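Local coordinates for GCN5-related N-acetyltransferase:Aminotransferase, class-II (Rhodopseudomonas palustris, PDB 2FIW), which binds acetyl coenzyme A and, as a GCN5-related N-acetyltransferase, probably passes its acetyl group to an amine of a substrate, at residues T120-D125 against L151-M156; Q42-S47 against N147-A152; R11-E16 against T64-L69. One frame throughout, in Å; residues are numbered along the deposited sequence. Where two conformers were deposited one is given.

Contact 1: T120-D125 against L151-M156; sequences TVDASD and LANTTM. With ACO (acetyl coenzyme *a), chain C.
Val121 to Ala123 run antiparallel to Thr154 to Met156, the strand axes at 161°, with Val121-Met156 and Ala123-Thr154 as hydrogen-bonded pairs on either side of the non-hydrogen-bonded pair Asp122-Thr155. On the face that carries Asp122 and Thr155, their side chains lie side by side and Thr155 OG1 donates to Asp122 OD1 at 2.7 Å, nearly in line with the C-O bond. Asp122 OD2 accepts from a water at 3.1 Å, which itself accepts from Asn153 ND2; carboxylate and amide planes differ by 6°, and Asn153 OD1 is bonded to Asn142 of strand 137-146. The opposite face is largely apolar around Met156: this extended selenomethionine brings CE to 3.5 Å from Ala123 CB, and Phe131 of helix 128-132 packs on both residues. Thr154 OG1 is the polar exception there. At the last pair it donates to a second water, which donates in turn to Ala123 O and, at 2.7 Å, to Asp125 OD1; Asp125 also forms a salt bridge with Arg141. Val121 CG2, anti to the backbone N, lies 3.6 Å from the acetyl methyl CH3 of acetyl coenzyme A, and Ser124 OG stands 2.8 Å from the pantetheine oxygen O5P, with Asn126 OD1 competing for its proton. One strand thus offers the acetyl group an apolar neighbour, while carboxylate and water bonds tie it and the residues after it to strand 149-159.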
# COMPACT_ATOMS: atom_id res chain seq x y z
N THR A 120 7.94 -3.29 9.11
CA THR A 120 8.26 -1.88 8.91
C THR A 120 7.62 -1.33 7.64
O THR A 120 7.44 -2.06 6.66
CB THR A 120 9.79 -1.61 9.02
OG1 THR A 120 10.06 -0.23 8.76
CG2 THR A 120 10.58 -2.47 8.05
N VAL A 121 7.24 -0.06 7.68
CA VAL A 121 6.62 0.65 6.56
C VAL A 121 7.13 2.08 6.55
O VAL A 121 7.33 2.66 7.61
CB VAL A 121 5.04 0.59 6.61
CG1 VAL A 121 4.46 1.29 7.85
CG2 VAL A 121 4.43 1.17 5.34
N ASP A 122 7.39 2.63 5.37
CA ASP A 122 7.62 4.06 5.19
C ASP A 122 6.29 4.67 4.76
O ASP A 122 5.98 4.75 3.57
CB ASP A 122 8.69 4.31 4.12
CG ASP A 122 10.10 3.95 4.59
OD1 ASP A 122 10.37 4.00 5.81
OD2 ASP A 122 10.94 3.61 3.73
N ALA A 123 5.51 5.11 5.75
CA ALA A 123 4.12 5.49 5.53
C ALA A 123 4.01 6.89 4.98
O ALA A 123 4.65 7.79 5.50
CB ALA A 123 3.32 5.37 6.83
N SER A 124 3.21 7.07 3.94
CA SER A 124 2.83 8.39 3.45
C SER A 124 2.03 9.14 4.51
O SER A 124 1.41 8.52 5.37
CB SER A 124 2.03 8.27 2.16
OG SER A 124 0.79 7.61 2.39
N ASP A 125 2.05 10.47 4.46
CA ASP A 125 1.48 11.30 5.53
C ASP A 125 -0.01 11.07 5.71
O ASP A 125 -0.53 11.19 6.81
CB ASP A 125 1.75 12.79 5.26
CG ASP A 125 3.24 13.17 5.42
OD1 ASP A 125 4.09 12.29 5.71
OD2 ASP A 125 3.55 14.37 5.25
N LEU A 151 9.28 14.09 -1.29
CA LEU A 151 8.02 13.75 -0.63
C LEU A 151 8.36 13.25 0.75
O LEU A 151 9.27 12.43 0.91
CB LEU A 151 7.28 12.65 -1.41
CG LEU A 151 6.36 12.98 -2.57
CD1 LEU A 151 7.11 13.24 -3.87
CD2 LEU A 151 5.40 11.84 -2.80
N ALA A 152 7.66 13.76 1.76
CA ALA A 152 7.86 13.31 3.14
C ALA A 152 7.16 11.97 3.36
O ALA A 152 6.17 11.65 2.69
CB ALA A 152 7.37 14.33 4.12
N ASN A 153 7.71 11.18 4.29
CA ASN A 153 7.02 10.03 4.86
C ASN A 153 7.63 9.71 6.21
O ASN A 153 8.54 10.39 6.65
CB ASN A 153 6.98 8.80 3.93
CG ASN A 153 8.35 8.23 3.62
OD1 ASN A 153 9.18 8.03 4.51
ND2 ASN A 153 8.57 7.93 2.35
N THR A 154 7.09 8.70 6.88
CA THR A 154 7.54 8.32 8.20
C THR A 154 7.74 6.82 8.25
O THR A 154 6.84 6.04 7.87
CB THR A 154 6.52 8.75 9.29
OG1 THR A 154 6.06 10.07 9.02
CG2 THR A 154 7.14 8.73 10.67
N THR A 155 8.92 6.41 8.71
CA THR A 155 9.20 5.02 9.02
C THR A 155 8.48 4.70 10.32
O THR A 155 8.60 5.42 11.30
CB THR A 155 10.71 4.77 9.16
OG1 THR A 155 11.37 5.23 7.97
CG2 THR A 155 11.01 3.29 9.36
N MSE A 156 7.68 3.64 10.29
CA MSE A 156 6.87 3.22 11.42
C MSE A 156 7.02 1.71 11.52
O MSE A 156 7.00 1.02 10.51
CB MSE A 156 5.39 3.57 11.20
CG MSE A 156 5.14 4.99 10.72
SE MSE A 156 3.28 5.45 10.71
CE MSE A 156 3.41 7.09 9.86
N1A ACO C . -17.40 3.15 9.07
C2A ACO C . -16.50 4.05 9.51
N3A ACO C . -15.17 3.84 9.36
C4A ACO C . -14.68 2.72 8.76
C5A ACO C . -15.55 1.75 8.28
C6A ACO C . -17.01 2.00 8.46
N6A ACO C . -17.93 1.11 8.02
N7A ACO C . -14.80 0.76 7.73
C8A ACO C . -13.50 1.11 7.87
N9A ACO C . -13.43 2.30 8.50
C1B ACO C . -12.23 3.10 8.87
C2B ACO C . -11.23 2.39 9.76
O2B ACO C . -11.61 2.47 11.13
C3B ACO C . -9.96 3.17 9.48
O3B ACO C . -9.77 4.22 10.43
P3B ACO C . -8.30 4.82 10.77
O7A ACO C . -7.90 5.72 9.61
O8A ACO C . -7.41 3.61 10.89
O9A ACO C . -8.55 5.55 12.08
C4B ACO C . -10.15 3.77 8.08
O4B ACO C . -11.51 3.55 7.71
C5B ACO C . -9.25 3.13 7.03
O5B ACO C . -9.34 1.71 7.17
P1A ACO C . -9.56 0.71 5.93
O1A ACO C . -10.95 0.89 5.38
O2A ACO C . -9.10 -0.64 6.44
O3A ACO C . -8.45 1.27 4.90
P2A ACO C . -8.77 1.70 3.40
O4A ACO C . -9.55 2.99 3.45
O5A ACO C . -9.33 0.51 2.69
O6A ACO C . -7.30 2.00 2.79
CBP ACO C . -5.21 3.34 2.57
CCP ACO C . -6.23 2.65 3.49
CDP ACO C . -4.24 4.11 3.46
CEP ACO C . -4.46 2.30 1.76
CAP ACO C . -5.91 4.29 1.57
OAP ACO C . -6.48 5.43 2.23
C9P ACO C . -5.12 4.73 0.34
O9P ACO C . -5.14 4.00 -0.77
N8P ACO C . -4.47 5.82 0.37
C7P ACO C . -3.68 6.48 -0.68
C6P ACO C . -2.39 5.75 -1.05
C5P ACO C . -1.51 5.69 0.17
O5P ACO C . -1.37 6.66 0.90
N4P ACO C . -0.93 4.53 0.40
C3P ACO C . -0.06 4.23 1.53
C2P ACO C . 1.34 4.66 1.15
S1P ACO C . 2.37 3.82 2.30
C ACO C . 3.04 2.57 1.42
O ACO C . 2.49 2.15 0.41
CH3 ACO C . 4.18 2.05 1.85
O HOH W 1 10.38 5.49 1.31
O HOH W 2 4.15 10.01 7.19

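Contact 2: Q42-S47 against N147-A152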
# COMPACT_ATOMS: atom_id res chain seq x y z
N GLN A 42 2.23 14.48 -6.15
CA GLN A 42 1.31 13.40 -6.57
C GLN A 42 1.63 12.87 -7.96
O GLN A 42 1.51 11.67 -8.20
CB GLN A 42 -0.14 13.89 -6.53
CG GLN A 42 -0.65 14.30 -5.16
CD GLN A 42 -2.03 14.93 -5.24
OE1 GLN A 42 -2.30 15.75 -6.11
NE2 GLN A 42 -2.91 14.55 -4.32
N GLU A 43 2.05 13.76 -8.85
CA GLU A 43 2.38 13.39 -10.23
C GLU A 43 3.65 12.56 -10.31
O GLU A 43 3.72 11.61 -11.09
CB GLU A 43 2.49 14.64 -11.13
CG GLU A 43 1.13 15.27 -11.48
CD GLU A 43 1.21 16.73 -11.94
OE1 GLU A 43 2.32 17.29 -12.10
OE2 GLU A 43 0.12 17.33 -12.14
N ALA A 44 4.66 12.92 -9.52
CA ALA A 44 5.91 12.17 -9.46
C ALA A 44 5.72 10.79 -8.81
O ALA A 44 6.21 9.80 -9.32
CB ALA A 44 6.96 12.95 -8.71
N TRP A 45 5.01 10.77 -7.69
CA TRP A 45 4.63 9.53 -7.01
C TRP A 45 3.91 8.57 -7.98
O TRP A 45 4.38 7.45 -8.17
CB TRP A 45 3.74 9.88 -5.81
CG TRP A 45 3.40 8.77 -4.89
CD1 TRP A 45 3.68 7.42 -5.02
CD2 TRP A 45 2.65 8.90 -3.68
NE1 TRP A 45 3.16 6.72 -3.96
CE2 TRP A 45 2.52 7.60 -3.12
CE3 TRP A 45 2.08 9.99 -3.01
CZ2 TRP A 45 1.84 7.37 -1.91
CZ3 TRP A 45 1.41 9.76 -1.81
CH2 TRP A 45 1.28 8.46 -1.28
N ALA A 46 2.81 9.02 -8.60
CA ALA A 46 2.06 8.21 -9.57
C ALA A 46 2.85 7.81 -10.81
O ALA A 46 2.57 6.78 -11.42
CB ALA A 46 0.82 8.94 -10.02
N SER A 47 3.84 8.61 -11.18
CA SER A 47 4.55 8.40 -12.43
C SER A 47 5.33 7.10 -12.37
O SER A 47 5.88 6.67 -13.37
CB SER A 47 5.47 9.59 -12.78
OG SER A 47 6.74 9.48 -12.12
N ASN A 147 11.28 10.73 -8.95
CA ASN A 147 11.12 11.44 -10.22
C ASN A 147 11.37 12.95 -10.11
O ASN A 147 10.60 13.76 -10.64
CB ASN A 147 9.74 11.17 -10.81
CG ASN A 147 9.74 11.25 -12.31
OD1 ASN A 147 10.80 11.13 -12.94
ND2 ASN A 147 8.57 11.45 -12.91
N GLY A 148 12.43 13.30 -9.39
CA GLY A 148 12.83 14.69 -9.23
C GLY A 148 12.03 15.52 -8.24
O GLY A 148 12.19 16.73 -8.17
N GLU A 149 11.14 14.87 -7.49
CA GLU A 149 10.38 15.53 -6.43
C GLU A 149 10.80 15.00 -5.08
O GLU A 149 11.23 13.85 -4.99
CB GLU A 149 8.88 15.31 -6.61
CG GLU A 149 8.28 16.10 -7.75
CD GLU A 149 7.88 17.50 -7.34
OE1 GLU A 149 8.16 18.43 -8.10
OE2 GLU A 149 7.29 17.67 -6.25
N TRP A 150 10.65 15.82 -4.04
CA TRP A 150 10.82 15.37 -2.67
C TRP A 150 9.45 15.21 -1.99
O TRP A 150 8.56 16.08 -2.11
CB TRP A 150 11.72 16.32 -1.87
CG TRP A 150 13.21 16.35 -2.30
CD1 TRP A 150 13.84 15.52 -3.19
CD2 TRP A 150 14.22 17.24 -1.80
NE1 TRP A 150 15.18 15.86 -3.30
CE2 TRP A 150 15.44 16.91 -2.46
CE3 TRP A 150 14.21 18.31 -0.89
CZ2 TRP A 150 16.64 17.60 -2.21
CZ3 TRP A 150 15.41 18.99 -0.65
CH2 TRP A 150 16.60 18.63 -1.31
N LEU A 151 9.28 14.09 -1.29
CA LEU A 151 8.02 13.75 -0.63
C LEU A 151 8.36 13.25 0.75
O LEU A 151 9.27 12.43 0.91
CB LEU A 151 7.28 12.65 -1.41
CG LEU A 151 6.36 12.98 -2.57
CD1 LEU A 151 7.11 13.24 -3.87
CD2 LEU A 151 5.40 11.84 -2.80
N ALA A 152 7.66 13.76 1.76
CA ALA A 152 7.86 13.31 3.14
C ALA A 152 7.16 11.97 3.36
O ALA A 152 6.17 11.65 2.69
CB ALA A 152 7.37 14.33 4.12
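The Trp45 indole meets Leu151 through one methyl: CD2 of Leu151 lies 3.8 Å from Trp45 CE3, on the six-membered ring, and the two side chains cross at about a right angle. Tyr37 makes an edge-to-face stack with the same indole, NE1 is hydrogen-bonded to Tyr89 OH, and the bound acetyl coenzyme A approaches to about 4 Å from the nearest atom of the side chain. CG is anti to the backbone N (chi1 -172°), and the ring beyond it has CE3 beside the Leu151 methyl. The other flat group, the Asn147 amide, turns ND2 to Ser47 OG at 2.8 Å; Ser47 OG itself donates to Ala44 O, 2.9 Å away and one helical turn back. Between these two ends Ala44 CB is a small apolar knob. Glu149 CG rests on it at 3.5 Å and Asn147 CB at 3.9 Å, before the Glu149 chain bends at chi2 (-86°). Its OE1 comes close to OE1 of Glu40, which may raise the proton affinity of one of the two carboxylates. Asn147 and Gly148, both at positive phi, form the type I' turn of a two-residue beta hairpin between strands 137-146 and 149-159. Helix 39-46 lies against this tip: Gln41 bonds to Trp150 O and touches Leu151, and Val144 of the partner strand also packs on Leu151.

Contact 3: R11-E16 against T64-L69; sequences RPYLPE and TLIATL. With SO4 (sulfate ion), chain B.
Tyr13 and Thr64 make the close-packed end of this pairing: their side chains lie side by side, CB of Tyr13 3.6 Å from CB of Thr64, and Tyr13 N donates to Thr64 O at 2.8 Å. The Tyr13 ring, its CG anti to the backbone N (chi1 166°), takes CD1 of Ile66 at its edge, 4.1 Å from Tyr13 CD2. The Tyr13 side chain also packs on Thr21 of helix 18-32 and on Ala56 and Leu59 of helix 52-60, while Thr64 is buried, its OG1 hydrogen-bonded to Leu59 O and Ser78 OG. Next along, Arg11 and Ile66 form an antiparallel hydrogen-bonded pair; Ile66 N gives a nearly straight bond to Arg11 O, 2.7 Å long with 169° at the hydrogen. On the same face the extended Arg11 chain follows Ile66, whose CG2 stands 4.2 Å above one face of the guanidinium, offset toward its rim; NH1 then forms a salt bridge with Asp17. This pairing sets strand 9-12 as an edge strand against strand 63-69, the first and second strands of the GNAT fold, with helices 18-32, 39-46 and 52-60 in the connection between them. The fit is looser at exposed Pro12, which points away: Leu65 CD2 lies 3.9 Å from Pro12 N, but the ring carbon CG of Pro12 is 4.4 Å from that methyl. Leu65 also reaches Ala106 and Leu107 of helix 99-112. Arg11 NE, for its part, comes no nearer to Thr68 CG2 than 4.2 Å. A sulfate modelled beside Thr68, probably from the crystallisation liquor, sits too close to its neighbours for its exact place to be trusted.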
# COMPACT_ATOMS: atom_id res chain seq x y z
N ARG A 11 -6.14 -12.48 -3.25
CA ARG A 11 -5.45 -13.46 -4.07
C ARG A 11 -4.10 -12.89 -4.51
O ARG A 11 -3.97 -11.67 -4.65
CB ARG A 11 -6.29 -13.83 -5.29
CG ARG A 11 -6.72 -12.63 -6.13
CD ARG A 11 -7.40 -13.07 -7.38
NE ARG A 11 -7.61 -11.94 -8.29
CZ ARG A 11 -6.70 -11.46 -9.13
NH1 ARG A 11 -5.47 -11.97 -9.20
NH2 ARG A 11 -7.04 -10.42 -9.90
N PRO A 12 -3.10 -13.77 -4.72
CA PRO A 12 -1.80 -13.30 -5.21
C PRO A 12 -1.88 -12.58 -6.56
O PRO A 12 -2.79 -12.82 -7.37
CB PRO A 12 -0.98 -14.59 -5.30
CG PRO A 12 -1.60 -15.47 -4.28
CD PRO A 12 -3.06 -15.23 -4.49
N TYR A 13 -0.93 -11.67 -6.75
CA TYR A 13 -0.81 -10.89 -7.96
C TYR A 13 -0.36 -11.75 -9.14
O TYR A 13 0.61 -12.51 -9.05
CB TYR A 13 0.17 -9.75 -7.71
CG TYR A 13 0.66 -9.02 -8.95
CD1 TYR A 13 1.96 -9.23 -9.44
CD2 TYR A 13 -0.18 -8.15 -9.65
CE1 TYR A 13 2.40 -8.59 -10.58
CE2 TYR A 13 0.26 -7.50 -10.79
CZ TYR A 13 1.56 -7.72 -11.23
OH TYR A 13 2.01 -7.08 -12.34
N LEU A 14 -1.07 -11.62 -10.26
CA LEU A 14 -0.77 -12.37 -11.46
C LEU A 14 -0.32 -11.40 -12.56
O LEU A 14 -0.72 -10.23 -12.56
CB LEU A 14 -2.00 -13.15 -11.90
CG LEU A 14 -2.64 -14.16 -10.94
CD1 LEU A 14 -3.95 -14.66 -11.53
CD2 LEU A 14 -1.70 -15.32 -10.61
N PRO A 15 0.52 -11.88 -13.49
CA PRO A 15 1.01 -11.00 -14.57
C PRO A 15 -0.10 -10.27 -15.32
O PRO A 15 0.12 -9.15 -15.78
CB PRO A 15 1.77 -11.95 -15.52
CG PRO A 15 1.48 -13.35 -15.03
CD PRO A 15 1.09 -13.24 -13.58
N GLU A 16 -1.27 -10.89 -15.41
CA GLU A 16 -2.43 -10.33 -16.09
C GLU A 16 -3.03 -9.18 -15.30
O GLU A 16 -3.91 -8.48 -15.80
CB GLU A 16 -3.55 -11.38 -16.28
CG GLU A 16 -3.12 -12.73 -16.72
CD GLU A 16 -2.73 -13.62 -15.57
OE1 GLU A 16 -1.54 -13.73 -15.31
OE2 GLU A 16 -3.61 -14.22 -14.93
N THR A 64 2.77 -9.93 -3.33
CA THR A 64 1.76 -8.94 -3.67
C THR A 64 0.38 -9.58 -3.73
O THR A 64 0.15 -10.54 -4.47
CB THR A 64 2.09 -8.24 -5.05
OG1 THR A 64 3.42 -7.75 -5.02
CG2 THR A 64 1.15 -7.07 -5.33
N LEU A 65 -0.53 -9.04 -2.93
CA LEU A 65 -1.89 -9.54 -2.83
C LEU A 65 -2.84 -8.52 -3.39
O LEU A 65 -2.63 -7.32 -3.23
CB LEU A 65 -2.24 -9.83 -1.35
CG LEU A 65 -1.59 -11.04 -0.65
CD1 LEU A 65 -1.71 -10.94 0.88
CD2 LEU A 65 -2.20 -12.34 -1.18
N ILE A 66 -3.90 -9.00 -4.04
CA ILE A 66 -4.94 -8.16 -4.60
C ILE A 66 -6.26 -8.40 -3.87
O ILE A 66 -6.70 -9.53 -3.75
CB ILE A 66 -5.12 -8.43 -6.10
CG1 ILE A 66 -3.89 -7.94 -6.85
CG2 ILE A 66 -6.39 -7.76 -6.63
CD1 ILE A 66 -4.01 -8.04 -8.33
N ALA A 67 -6.86 -7.32 -3.37
CA ALA A 67 -8.18 -7.39 -2.73
C ALA A 67 -9.26 -7.25 -3.79
O ALA A 67 -9.21 -6.35 -4.64
CB ALA A 67 -8.33 -6.34 -1.66
N THR A 68 -10.23 -8.16 -3.75
CA THR A 68 -11.37 -8.14 -4.66
C THR A 68 -12.71 -7.94 -3.93
O THR A 68 -12.86 -8.30 -2.76
CB THR A 68 -11.40 -9.38 -5.64
OG1 THR A 68 -11.01 -10.56 -4.94
CG2 THR A 68 -10.44 -9.20 -6.77
N LEU A 69 -13.66 -7.29 -4.61
CA LEU A 69 -15.06 -7.27 -4.20
C LEU A 69 -15.86 -7.60 -5.45
O LEU A 69 -15.58 -7.04 -6.51
CB LEU A 69 -15.48 -5.91 -3.64
CG LEU A 69 -14.79 -5.42 -2.36
CD1 LEU A 69 -15.14 -3.97 -2.13
CD2 LEU A 69 -15.15 -6.28 -1.14
S SO4 B . -14.65 -11.29 -4.40
O1 SO4 B . -13.22 -11.04 -4.26
O2 SO4 B . -15.28 -11.13 -3.08
O3 SO4 B . -15.21 -10.29 -5.27
O4 SO4 B . -14.84 -12.59 -5.05

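All three contacts reach the one mixed sheet, none entirely buried. Contact 1 joins neighbouring strands beside the acetyl end of the cofactor and has a largely apolar face around the selenomethionine and a polar one around Asp122, with waters bridging the strands. Contact 2 takes up the same strand 149-159 nearer its start and sets a helix on it through small side chains and an indole, without strand pairing; the two share Leu151 and Ala152 and touch where Ser124 CB meets Trp45 CH2 at 3.5 Å. Contact 3 is again antiparallel strand pairing, but at the edge strand on the other side of the chain's centre, about 24 Å from contact 1 between centres, with an exposed proline.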